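Local coordinates for protein betaine aldehyde dehydrogenase (Staphylococcus aureus subsp. aureus COL, PDB 4QTO) that catalyses the NAD-dependent oxidation of betaine aldehyde to glycine betaine, at residues S44-R50 with F62-T68; D51-P55 with L120-K124; F294-V298 with K328-A332. All blocks are in the same frame, centred on the assembly; numbering follows the deposited sequence.

Contact 1: S44-R50 with F62-T68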
ATOM      1  N   SER A  44      33.997  11.929 -28.908  1.00 14.98           N
ATOM      2  CA  SER A  44      34.293  12.971 -27.954  1.00 14.79           C
ATOM      3  C   SER A  44      34.484  14.267 -28.697  1.00 15.87           C
ATOM      4  O   SER A  44      35.051  14.296 -29.821  1.00 14.84           O
ATOM      5  CB  SER A  44      35.591  12.661 -27.217  1.00 16.10           C
ATOM      6  OG  SER A  44      35.902  13.745 -26.361  1.00 16.00           O
ATOM      7  N   ALA A  45      34.122  15.363 -28.045  1.00 16.06           N
ATOM      8  CA  ALA A  45      34.285  16.676 -28.629  1.00 17.40           C
ATOM      9  C   ALA A  45      35.737  16.975 -28.987  1.00 18.55           C
ATOM     10  O   ALA A  45      35.980  17.738 -29.928  1.00 20.19           O
ATOM     11  CB  ALA A  45      33.725  17.768 -27.713  1.00 19.42           C
ATOM     12  N   ASN A  46      36.694  16.395 -28.261  1.00 17.18           N
ATOM     13  CA  ASN A  46      38.117  16.619 -28.538  1.00 18.86           C
ATOM     14  C   ASN A  46      38.835  15.419 -29.192  1.00 18.30           C
ATOM     15  O   ASN A  46      40.069  15.403 -29.282  1.00 18.01           O
ATOM     16  CB  ASN A  46      38.858  17.005 -27.252  1.00 19.60           C
ATOM     17  CG  ASN A  46      38.848  15.898 -26.200  1.00 20.38           C
ATOM     18  OD1 ASN A  46      38.446  14.759 -26.471  1.00 19.82           O
ATOM     19  ND2 ASN A  46      39.298  16.221 -24.990  1.00 21.88           N
ATOM     20  N   LYS A  47      38.051  14.447 -29.657  1.00 18.02           N
ATOM     21  CA  LYS A  47      38.532  13.224 -30.307  1.00 17.40           C
ATOM     22  C   LYS A  47      39.420  12.347 -29.411  1.00 17.67           C
ATOM     23  O   LYS A  47      40.098  11.444 -29.883  1.00 17.15           O
ATOM     24  CB  LYS A  47      39.236  13.545 -31.627  1.00 19.75           C
ATOM     25  CG  LYS A  47      38.319  14.005 -32.731  1.00 20.50           C
ATOM     26  CD  LYS A  47      39.087  14.108 -34.044  1.00 22.15           C
ATOM     27  CE  LYS A  47      38.183  14.257 -35.262  1.00 25.16           C
ATOM     28  NZ  LYS A  47      37.511  12.990 -35.660  1.00 23.13           N
ATOM     29  N   ASN A  48      39.374  12.564 -28.104  1.00 17.34           N
ATOM     30  CA  ASN A  48      40.143  11.742 -27.195  1.00 17.20           C
ATOM     31  C   ASN A  48      39.506  10.350 -27.122  1.00 16.27           C
ATOM     32  O   ASN A  48      38.285  10.177 -27.340  1.00 14.02           O
ATOM     33  CB  ASN A  48      40.156  12.389 -25.838  1.00 19.10           C
ATOM     34  CG  ASN A  48      41.246  11.855 -24.936  1.00 23.27           C
ATOM     35  OD1 ASN A  48      42.177  11.171 -25.369  1.00 27.31           O
ATOM     36  ND2 ASN A  48      41.149  12.209 -23.662  1.00 27.63           N
ATOM     37  N   THR A  49      40.349   9.369 -26.830  1.00 16.22           N
ATOM     38  CA  THR A  49      39.940   7.972 -26.737  1.00 15.23           C
ATOM     39  C   THR A  49      40.615   7.286 -25.576  1.00 16.36           C
ATOM     40  O   THR A  49      41.582   7.804 -25.005  1.00 16.54           O
ATOM     41  CB  THR A  49      40.291   7.191 -28.039  1.00 15.31           C
ATOM     42  OG1 THR A  49      41.709   7.212 -28.284  1.00 17.89           O
ATOM     43  CG2 THR A  49      39.556   7.751 -29.246  1.00 15.44           C
ATOM     44  N   ARG A  50      40.133   6.086 -25.283  1.00 17.01           N
ATOM     45  CA  ARG A  50      40.638   5.248 -24.218  1.00 17.48           C
ATOM     46  C   ARG A  50      40.665   3.805 -24.672  1.00 16.92           C
ATOM     47  O   ARG A  50      39.724   3.319 -25.286  1.00 16.04           O
ATOM     48  CB  ARG A  50      39.722   5.377 -22.987  1.00 18.39           C
ATOM     49  CG  ARG A  50      40.040   4.375 -21.894  1.00 18.83           C
ATOM     50  CD  ARG A  50      39.048   4.513 -20.751  1.00 20.18           C
ATOM     51  NE  ARG A  50      39.237   5.791 -20.052  1.00 18.28           N
ATOM     52  CZ  ARG A  50      40.010   5.972 -19.013  1.00 23.00           C
ATOM     53  NH1 ARG A  50      40.643   4.928 -18.484  1.00 28.67           N
ATOM     54  NH2 ARG A  50      40.109   7.174 -18.488  1.00 22.65           N
ATOM     55  N   PHE A  62      39.719  -3.074 -27.157  1.00 17.71           N
ATOM     56  CA  PHE A  62      38.795  -2.130 -27.798  1.00 16.80           C
ATOM     57  C   PHE A  62      39.232  -0.715 -27.479  1.00 16.75           C
ATOM     58  O   PHE A  62      39.954  -0.481 -26.515  1.00 16.51           O
ATOM     59  CB  PHE A  62      37.381  -2.364 -27.257  1.00 16.46           C
ATOM     60  CG  PHE A  62      36.261  -1.957 -28.192  1.00 16.66           C
ATOM     61  CD1 PHE A  62      36.114  -2.563 -29.430  1.00 19.19           C
ATOM     62  CD2 PHE A  62      35.292  -1.049 -27.789  1.00 17.10           C
ATOM     63  CE1 PHE A  62      35.050  -2.222 -30.277  1.00 20.63           C
ATOM     64  CE2 PHE A  62      34.248  -0.711 -28.623  1.00 17.28           C
ATOM     65  CZ  PHE A  62      34.110  -1.307 -29.846  1.00 18.27           C
ATOM     66  N   THR A  63      38.787   0.228 -28.302  1.00 16.12           N
ATOM     67  CA  THR A  63      39.100   1.637 -28.080  1.00 15.69           C
ATOM     68  C   THR A  63      37.791   2.413 -28.196  1.00 15.04           C
ATOM     69  O   THR A  63      37.070   2.270 -29.194  1.00 14.67           O
ATOM     70  CB  THR A  63      40.121   2.159 -29.091  1.00 17.26           C
ATOM     71  OG1 THR A  63      41.348   1.428 -28.930  1.00 18.54           O
ATOM     72  CG2 THR A  63      40.391   3.651 -28.859  1.00 17.08           C
ATOM     73  N   VAL A  64      37.495   3.235 -27.190  1.00 13.48           N
ATOM     74  CA  VAL A  64      36.264   4.002 -27.169  1.00 14.09           C
ATOM     75  C   VAL A  64      36.521   5.505 -26.991  1.00 13.91           C
ATOM     76  O   VAL A  64      37.605   5.934 -26.564  1.00 14.00           O
ATOM     77  CB  VAL A  64      35.321   3.535 -26.024  1.00 14.63           C
ATOM     78  CG1 VAL A  64      34.978   2.061 -26.197  1.00 14.82           C
ATOM     79  CG2 VAL A  64      35.966   3.790 -24.675  1.00 14.37           C
ATOM     80  N   SER A  65      35.509   6.298 -27.324  1.00 13.25           N
ATOM     81  CA  SER A  65      35.583   7.739 -27.100  1.00 13.95           C
ATOM     82  C   SER A  65      35.749   8.053 -25.622  1.00 14.02           C
ATOM     83  O   SER A  65      35.207   7.355 -24.758  1.00 13.32           O
ATOM     84  CB  SER A  65      34.312   8.428 -27.551  1.00 14.68           C
ATOM     85  OG  SER A  65      34.149   8.296 -28.947  1.00 16.38           O
ATOM     86  N   GLU A  66      36.522   9.100 -25.329  1.00 13.22           N
ATOM     87  CA  GLU A  66      36.751   9.589 -23.945  1.00 14.24           C
ATOM     88  C   GLU A  66      36.175  11.031 -23.967  1.00 14.37           C
ATOM     89  O   GLU A  66      36.831  11.992 -24.410  1.00 16.31           O
ATOM     90  CB  GLU A  66      38.220   9.589 -23.625  1.00 15.80           C
ATOM     91  CG  GLU A  66      38.581  10.110 -22.238  1.00 17.42           C
ATOM     92  CD  GLU A  66      38.437   9.072 -21.136  1.00 19.39           C
ATOM     93  OE1 GLU A  66      37.967   7.943 -21.357  1.00 15.65           O
ATOM     94  OE2 GLU A  66      38.942   9.388 -20.029  1.00 22.52           O
ATOM     95  N   GLY A  67      34.930  11.141 -23.535  1.00 14.64           N
ATOM     96  CA  GLY A  67      34.170  12.383 -23.605  1.00 15.26           C
ATOM     97  C   GLY A  67      34.652  13.519 -22.726  1.00 15.30           C
ATOM     98  O   GLY A  67      35.397  13.305 -21.764  1.00 16.59           O
ATOM     99  N   THR A  68      34.205  14.723 -23.069  1.00 14.56           N
ATOM    100  CA  THR A  68      34.558  15.909 -22.332  1.00 15.10           C
ATOM    101  C   THR A  68      33.422  16.390 -21.428  1.00 15.55           C
ATOM    102  O   THR A  68      32.257  15.970 -21.534  1.00 13.08           O
ATOM    103  CB  THR A  68      34.897  17.070 -23.274  1.00 15.89           C
ATOM    104  OG1 THR A  68      33.716  17.492 -23.975  1.00 15.43           O
ATOM    105  CG2 THR A  68      35.955  16.660 -24.264  1.00 17.08           C
TER
HETATM  106  O   HOH W   1      36.458  10.417 -29.477  1.00 14.69           O
HETATM  107  O   HOH W   2      38.628  13.763 -22.930  1.00 19.81           O
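At the open end of the antiparallel hairpin of strands 49-54 and 59-65, Arg50 and Val64 form a hydrogen-bonded pair. Arg50 N donates to Val64 O at 2.8 Å, and Val64 N returns a bond to Arg50 O at 2.9 Å. Thr49 and Ser65 follow as a non-hydrogen-bonded pair, and beyond them Glu66 N reaches Asn48 O at 2.9 Å. Outside the backbone bonds, the methyl CG2 of Thr63 packs on Thr49 CB, while Thr63 OG1 bonds to Asp51.

Arg50 and Glu66 make a diagonal salt bridge across the hairpin. The guanidinium comes side-on: NE meets Glu66 OE1 at 2.8 Å and NH2 meets OE2 at 2.9 Å, each on the syn side of its oxygen. Arg50 bends at chi3 (-68°) and Glu66 at chi2 (82°), which turns two long chains back to meet, the guanidinium and carboxylate planes lying 38° apart. Two bonds fix the rotation of both groups. On the same face Val64, a branched residue suited to a strand, packs on Ile214 of helix 211-223.

The chain enters the first strand through a type I turn, Ser44 to Lys47, and an Asx turn in which Asn48 N donates to Asn46 OD1 at 2.9 Å. Ser44 OG lies 2.8 Å from Glu66 O, with Asn46 OD1 also within reach of its single proton. Two waters fill in: one accepts from Ser44 N and donates to Asn48 O, and the other joins the amides of Asn46 and Asn48 to Glu66 O.

Contact 2: D51-P55 with L120-K124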
ATOM      1  N   ASP A  51      41.787   3.137 -24.411  1.00 15.65           N
ATOM      2  CA  ASP A  51      41.939   1.716 -24.703  1.00 16.20           C
ATOM      3  C   ASP A  51      41.424   0.901 -23.501  1.00 16.51           C
ATOM      4  O   ASP A  51      41.771   1.184 -22.336  1.00 18.53           O
ATOM      5  CB  ASP A  51      43.401   1.361 -24.955  1.00 19.20           C
ATOM      6  CG  ASP A  51      43.923   1.893 -26.271  1.00 21.66           C
ATOM      7  OD1 ASP A  51      43.164   2.383 -27.126  1.00 20.44           O
ATOM      8  OD2 ASP A  51      45.142   1.804 -26.461  1.00 23.60           O
ATOM      9  N   ILE A  52      40.553  -0.048 -23.805  1.00 15.13           N
ATOM     10  CA  ILE A  52      39.895  -0.941 -22.868  1.00 14.51           C
ATOM     11  C   ILE A  52      40.711  -2.238 -22.874  1.00 17.47           C
ATOM     12  O   ILE A  52      41.095  -2.739 -23.933  1.00 16.53           O
ATOM     13  CB  ILE A  52      38.434  -1.194 -23.293  1.00 13.92           C
ATOM     14  CG1 ILE A  52      37.699   0.137 -23.402  1.00 13.45           C
ATOM     15  CG2 ILE A  52      37.717  -2.139 -22.333  1.00 13.40           C
ATOM     16  CD1 ILE A  52      37.797   1.015 -22.171  1.00 14.18           C
ATOM     17  N   ILE A  53      40.933  -2.782 -21.683  0.50 17.39           N
ATOM     18  CA  ILE A  53      41.777  -3.946 -21.482  0.50 20.24           C
ATOM     19  C   ILE A  53      41.001  -5.164 -20.984  0.50 20.40           C
ATOM     20  O   ILE A  53      39.960  -5.029 -20.317  0.50 21.19           O
ATOM     21  CB  ILE A  53      42.805  -3.555 -20.397  0.50 22.99           C
ATOM     22  CG1 ILE A  53      43.562  -2.280 -20.825  0.50 24.10           C
ATOM     23  CG2 ILE A  53      43.761  -4.677 -20.095  0.50 25.53           C
ATOM     24  CD1 ILE A  53      44.353  -1.625 -19.702  0.50 24.28           C
ATOM     25  N   ASN A  54      41.502  -6.344 -21.328  1.00 19.72           N
ATOM     26  CA  ASN A  54      40.976  -7.615 -20.815  1.00 18.18           C
ATOM     27  C   ASN A  54      41.888  -7.936 -19.597  1.00 17.82           C
ATOM     28  O   ASN A  54      43.084  -8.155 -19.775  1.00 17.81           O
ATOM     29  CB  ASN A  54      41.117  -8.709 -21.860  1.00 18.93           C
ATOM     30  CG  ASN A  54      40.729 -10.096 -21.334  1.00 19.27           C
ATOM     31  OD1 ASN A  54      40.459 -10.293 -20.135  1.00 16.82           O
ATOM     32  ND2 ASN A  54      40.766 -11.075 -22.220  1.00 19.58           N
ATOM     33  N   PRO A  55      41.352  -8.001 -18.370  1.00 15.99           N
ATOM     34  CA  PRO A  55      42.226  -8.263 -17.216  1.00 16.57           C
ATOM     35  C   PRO A  55      42.900  -9.648 -17.183  1.00 15.92           C
ATOM     36  O   PRO A  55      43.851  -9.867 -16.433  1.00 17.00           O
ATOM     37  CB  PRO A  55      41.297  -8.103 -16.021  1.00 16.21           C
ATOM     38  CG  PRO A  55      39.946  -8.420 -16.574  1.00 16.14           C
ATOM     39  CD  PRO A  55      39.938  -7.892 -17.991  1.00 15.58           C
ATOM     40  N   LEU A 120      34.701 -10.836 -21.022  1.00 14.01           N
ATOM     41  CA  LEU A 120      35.891 -10.281 -21.672  1.00 14.98           C
ATOM     42  C   LEU A 120      36.338  -8.989 -20.981  1.00 15.26           C
ATOM     43  O   LEU A 120      37.528  -8.777 -20.755  1.00 15.11           O
ATOM     44  CB  LEU A 120      35.610  -9.982 -23.151  1.00 16.42           C
ATOM     45  CG  LEU A 120      36.803  -9.508 -23.979  1.00 17.86           C
ATOM     46  CD1 LEU A 120      37.778 -10.640 -24.175  1.00 20.43           C
ATOM     47  CD2 LEU A 120      36.316  -8.990 -25.325  1.00 19.32           C
ATOM     48  N   ASP A 121      35.372  -8.131 -20.657  1.00 15.08           N
ATOM     49  CA  ASP A 121      35.659  -6.809 -20.080  1.00 15.13           C
ATOM     50  C   ASP A 121      36.022  -6.855 -18.599  1.00 14.07           C
ATOM     51  O   ASP A 121      36.871  -6.085 -18.115  1.00 15.53           O
ATOM     52  CB  ASP A 121      34.396  -5.930 -20.269  1.00 15.90           C
ATOM     53  CG  ASP A 121      34.683  -4.400 -20.355  1.00 16.81           C
ATOM     54  OD1 ASP A 121      35.857  -3.971 -20.342  1.00 17.16           O
ATOM     55  OD2 ASP A 121      33.673  -3.629 -20.421  1.00 15.95           O
ATOM     56  N   THR A 122      35.370  -7.738 -17.845  1.00 14.43           N
ATOM     57  CA  THR A 122      35.538  -7.723 -16.383  1.00 14.51           C
ATOM     58  C   THR A 122      36.305  -8.885 -15.789  1.00 14.91           C
ATOM     59  O   THR A 122      36.628  -8.851 -14.603  1.00 14.80           O
ATOM     60  CB  THR A 122      34.187  -7.690 -15.657  1.00 14.89           C
ATOM     61  OG1 THR A 122      33.512  -8.959 -15.799  1.00 14.89           O
ATOM     62  CG2 THR A 122      33.308  -6.538 -16.168  1.00 15.71           C
ATOM     63  N   GLY A 123      36.482  -9.956 -16.565  1.00 14.57           N
ATOM     64  CA  GLY A 123      37.298 -11.081 -16.139  1.00 15.33           C
ATOM     65  C   GLY A 123      36.576 -12.196 -15.410  1.00 15.09           C
ATOM     66  O   GLY A 123      37.143 -13.273 -15.263  1.00 15.98           O
ATOM     67  N   LYS A 124      35.336 -11.975 -14.975  1.00 15.18           N
ATOM     68  CA  LYS A 124      34.636 -13.032 -14.202  1.00 14.93           C
ATOM     69  C   LYS A 124      34.259 -14.202 -15.098  1.00 14.92           C
ATOM     70  O   LYS A 124      34.251 -14.083 -16.313  1.00 15.19           O
ATOM     71  CB  LYS A 124      33.433 -12.510 -13.411  1.00 16.11           C
ATOM     72  CG  LYS A 124      32.222 -12.163 -14.218  1.00 16.43           C
ATOM     73  CD  LYS A 124      31.159 -11.712 -13.216  1.00 18.25           C
ATOM     74  CE  LYS A 124      29.796 -11.733 -13.822  1.00 21.62           C
ATOM     75  NZ  LYS A 124      29.642 -10.760 -14.923  1.00 22.00           N
TER
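The ring of Pro55 lies against Gly123 where strand 49-54, of the 49-65 hairpin, meets the C-terminal end of helix 111-122. Gly123 is the first residue to leave the helix, at a positive phi of 91° that glycine adopts easily, and having no side chain it lets Pro55 CG come to 3.8 Å from Gly123 CA. Proline suits the other side of this joint: it brings a compact hydrocarbon ring and no N-H, and its CD rests 3.6 Å from Asp121 O, with Leu120 O close by.

Three residues earlier in the strand, Ile52 makes a second close touch. Its CG2 branch, anti to the backbone N, stands 3.3 Å from Asp121 OD1. The other carboxylate oxygen of Asp121, OD2, accepts from Leu211 N, so the carboxylate is held by the N-terminal end of helix 211-223 while it borders the strand. Ile52 also packs on Pro210.

The outer side is looser. Alternation along the strand turns Ile53 away from the helix, and its exposed side chain was modelled in two conformers.

Back on the buried side, Asn54 OD1 accepts from Tyr56 N, a bond that helps to hold the amide. The Asn54 and Leu120 side chains cross at about a right angle, with Leu120 CD1 3.6 Å from Asn54 ND2.

Contact 3: F294-V298 with K328-A332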
ATOM      1  N   PHE A 294      27.704 -27.345   9.170  1.00 11.07           N
ATOM      2  CA  PHE A 294      29.102 -26.978   8.996  1.00 11.36           C
ATOM      3  C   PHE A 294      29.595 -26.989   7.565  1.00 11.73           C
ATOM      4  O   PHE A 294      30.217 -26.006   7.117  1.00 11.19           O
ATOM      5  CB  PHE A 294      29.992 -27.869   9.897  1.00 12.45           C
ATOM      6  CG  PHE A 294      31.431 -27.497   9.845  1.00 12.81           C
ATOM      7  CD1 PHE A 294      31.914 -26.434  10.582  1.00 13.00           C
ATOM      8  CD2 PHE A 294      32.272 -28.169   8.998  1.00 13.99           C
ATOM      9  CE1 PHE A 294      33.265 -26.071  10.513  1.00 13.41           C
ATOM     10  CE2 PHE A 294      33.624 -27.832   8.943  1.00 14.15           C
ATOM     11  CZ  PHE A 294      34.100 -26.782   9.686  1.00 12.96           C
ATOM     12  N   GLU A 295      29.308 -28.059   6.825  1.00 13.43           N
ATOM     13  CA  GLU A 295      29.755 -28.077   5.427  1.00 14.88           C
ATOM     14  C   GLU A 295      29.058 -27.015   4.586  1.00 12.83           C
ATOM     15  O   GLU A 295      29.662 -26.470   3.661  1.00 13.09           O
ATOM     16  CB  GLU A 295      29.710 -29.464   4.817  1.00 18.63           C
ATOM     17  CG  GLU A 295      30.765 -30.424   5.443  1.00 23.27           C
ATOM     18  CD  GLU A 295      32.265 -30.003   5.318  1.00 30.06           C
ATOM     19  OE1 GLU A 295      33.113 -30.589   6.059  1.00 33.40           O
ATOM     20  OE2 GLU A 295      32.663 -29.100   4.523  1.00 31.20           O
ATOM     21  N   LEU A 296      27.813 -26.685   4.916  1.00 12.07           N
ATOM     22  CA  LEU A 296      27.134 -25.591   4.223  1.00 11.07           C
ATOM     23  C   LEU A 296      27.858 -24.263   4.505  1.00 10.43           C
ATOM     24  O   LEU A 296      28.060 -23.442   3.597  1.00  9.93           O
ATOM     25  CB  LEU A 296      25.680 -25.486   4.708  1.00 11.47           C
ATOM     26  CG  LEU A 296      24.895 -24.307   4.121  1.00 11.96           C
ATOM     27  CD1 LEU A 296      24.583 -24.490   2.651  1.00 14.13           C
ATOM     28  CD2 LEU A 296      23.597 -24.121   4.898  1.00 12.65           C
ATOM     29  N   ALA A 297      28.233 -24.048   5.777  1.00  9.75           N
ATOM     30  CA  ALA A 297      28.875 -22.806   6.191  1.00 10.34           C
ATOM     31  C   ALA A 297      30.229 -22.645   5.535  1.00 10.11           C
ATOM     32  O   ALA A 297      30.607 -21.513   5.160  1.00 10.21           O
ATOM     33  CB  ALA A 297      29.003 -22.736   7.696  1.00 11.70           C
ATOM     34  N   VAL A 298      30.971 -23.749   5.374  1.00  9.76           N
ATOM     35  CA  VAL A 298      32.249 -23.697   4.678  1.00 10.53           C
ATOM     36  C   VAL A 298      32.039 -23.371   3.192  1.00 10.51           C
ATOM     37  O   VAL A 298      32.690 -22.462   2.645  1.00 10.45           O
ATOM     38  CB  VAL A 298      33.035 -25.011   4.812  1.00 11.30           C
ATOM     39  CG1 VAL A 298      34.287 -24.982   3.964  1.00 11.62           C
ATOM     40  CG2 VAL A 298      33.396 -25.239   6.271  1.00 11.65           C
ATOM     41  N   LYS A 328      38.322 -25.563  13.875  0.50 12.90           N
ATOM     42  CA  LYS A 328      37.776 -26.507  12.893  0.50 12.71           C
ATOM     43  C   LYS A 328      37.435 -25.761  11.597  0.50 12.25           C
ATOM     44  O   LYS A 328      37.751 -26.205  10.473  0.50 12.56           O
ATOM     45  CB  LYS A 328      36.491 -27.115  13.493  0.50 12.12           C
ATOM     46  CG  LYS A 328      35.740 -28.106  12.636  0.50 12.21           C
ATOM     47  CD  LYS A 328      34.396 -28.464  13.227  0.50 11.32           C
ATOM     48  CE  LYS A 328      33.695 -29.486  12.361  0.50 11.61           C
ATOM     49  NZ  LYS A 328      32.378 -29.902  12.920  0.50 11.94           N
ATOM     50  N   PHE A 329      36.771 -24.621  11.754  1.00 12.60           N
ATOM     51  CA  PHE A 329      36.372 -23.810  10.613  1.00 11.85           C
ATOM     52  C   PHE A 329      37.572 -23.261   9.816  1.00 12.35           C
ATOM     53  O   PHE A 329      37.616 -23.394   8.575  1.00 12.52           O
ATOM     54  CB  PHE A 329      35.468 -22.674  11.027  1.00 12.43           C
ATOM     55  CG  PHE A 329      35.114 -21.772   9.877  1.00 11.11           C
ATOM     56  CD1 PHE A 329      34.104 -22.127   8.986  1.00 11.89           C
ATOM     57  CD2 PHE A 329      35.848 -20.619   9.652  1.00 11.99           C
ATOM     58  CE1 PHE A 329      33.829 -21.344   7.885  1.00 11.79           C
ATOM     59  CE2 PHE A 329      35.547 -19.802   8.568  1.00 12.63           C
ATOM     60  CZ  PHE A 329      34.534 -20.170   7.702  1.00 12.16           C
ATOM     61  N   GLU A 330      38.533 -22.670  10.510  1.00 12.62           N
ATOM     62  CA  GLU A 330      39.696 -22.112   9.821  1.00 14.49           C
ATOM     63  C   GLU A 330      40.423 -23.196   9.039  1.00 15.69           C
ATOM     64  O   GLU A 330      40.789 -23.002   7.877  1.00 14.40           O
ATOM     65  CB  GLU A 330      40.669 -21.427  10.789  1.00 15.57           C
ATOM     66  CG  GLU A 330      40.144 -20.126  11.345  1.00 17.30           C
ATOM     67  CD  GLU A 330      41.051 -19.464  12.366  1.00 20.19           C
ATOM     68  OE1 GLU A 330      42.153 -19.989  12.639  1.00 22.19           O
ATOM     69  OE2 GLU A 330      40.647 -18.422  12.895  1.00 22.96           O
ATOM     70  N   GLN A 331      40.624 -24.353   9.653  1.00 15.50           N
ATOM     71  CA  GLN A 331      41.292 -25.422   8.950  1.00 17.94           C
ATOM     72  C   GLN A 331      40.541 -25.860   7.694  1.00 15.24           C
ATOM     73  O   GLN A 331      41.141 -26.077   6.632  1.00 16.08           O
ATOM     74  CB  GLN A 331      41.549 -26.609   9.865  1.00 21.66           C
ATOM     75  CG  GLN A 331      42.437 -27.590   9.131  1.00 28.10           C
ATOM     76  CD  GLN A 331      43.769 -26.898   8.741  1.00 37.49           C
ATOM     77  OE1 GLN A 331      44.488 -26.468   9.630  1.00 38.44           O
ATOM     78  NE2 GLN A 331      44.056 -26.713   7.417  1.00 38.48           N
ATOM     79  N   ALA A 332      39.227 -26.012   7.810  1.00 13.34           N
ATOM     80  CA  ALA A 332      38.421 -26.450   6.677  1.00 12.92           C
ATOM     81  C   ALA A 332      38.407 -25.415   5.543  1.00 13.52           C
ATOM     82  O   ALA A 332      38.534 -25.774   4.369  1.00 14.40           O
ATOM     83  CB  ALA A 332      37.004 -26.746   7.128  1.00 12.88           C
TER
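Lys328 NZ, in one of the two conformers modelled for this side chain, makes a cation-pi contact with Phe294, 4.2 Å from the ring centroid and 17° off the normal; the contact is therefore probably a partial one. In the same conformer the methylene before it does the closer packing: CE sits almost exactly over the ring centre, 3.6 Å from the centroid, a CH-pi contact. A fully extended lysine suits this edge of the interface, since its aliphatic stem covers the aromatic face while its amine stays toward the surface.

Phe294 itself reaches across with CG anti to the backbone N (chi1 -176°), laying its ring between Lys328 and Val298 CG2, which lies over the opposite face toward the rim. At the ring edge Ala332 CB comes to 3.9 Å from Phe294 CZ, and Phe329 CA also lies near the ring plane. The small Ala332 leaves room for both Phe294 and Val298, whose CG2 is 4.0 Å from Ala332 CB.

The helix segments cross at -52°, their axes 10.7 Å apart. Helix 294-306 is the connection of a beta-alpha-beta crossover between parallel strands 285-288 and 318-322, and helix 323-337 follows the second strand; Phe329 packs down onto Ile288, Ile319 and Val321.

Overall arrangement
Contacts 1 and 2 share strand 49-54 and touch along the paired strands, for example through the backbones of Ile52 and Phe62, so the hairpin held by contact 1 is seated on helix 111-122 by contact 2. Contact 1 is partly buried and largely polar, with backbone bonds, a salt bridge and waters. Contact 2 is buried and relies on shape, with proline against glycine and methyl against carboxylate. Contact 3 stands apart, its centre about 49 Å from that of contact 1 on the opposite side of the chain's centre; there two helices beside the seven-stranded sheet meet through aromatic and aliphatic packing, buried toward the strands and edged by a lysine at the surface.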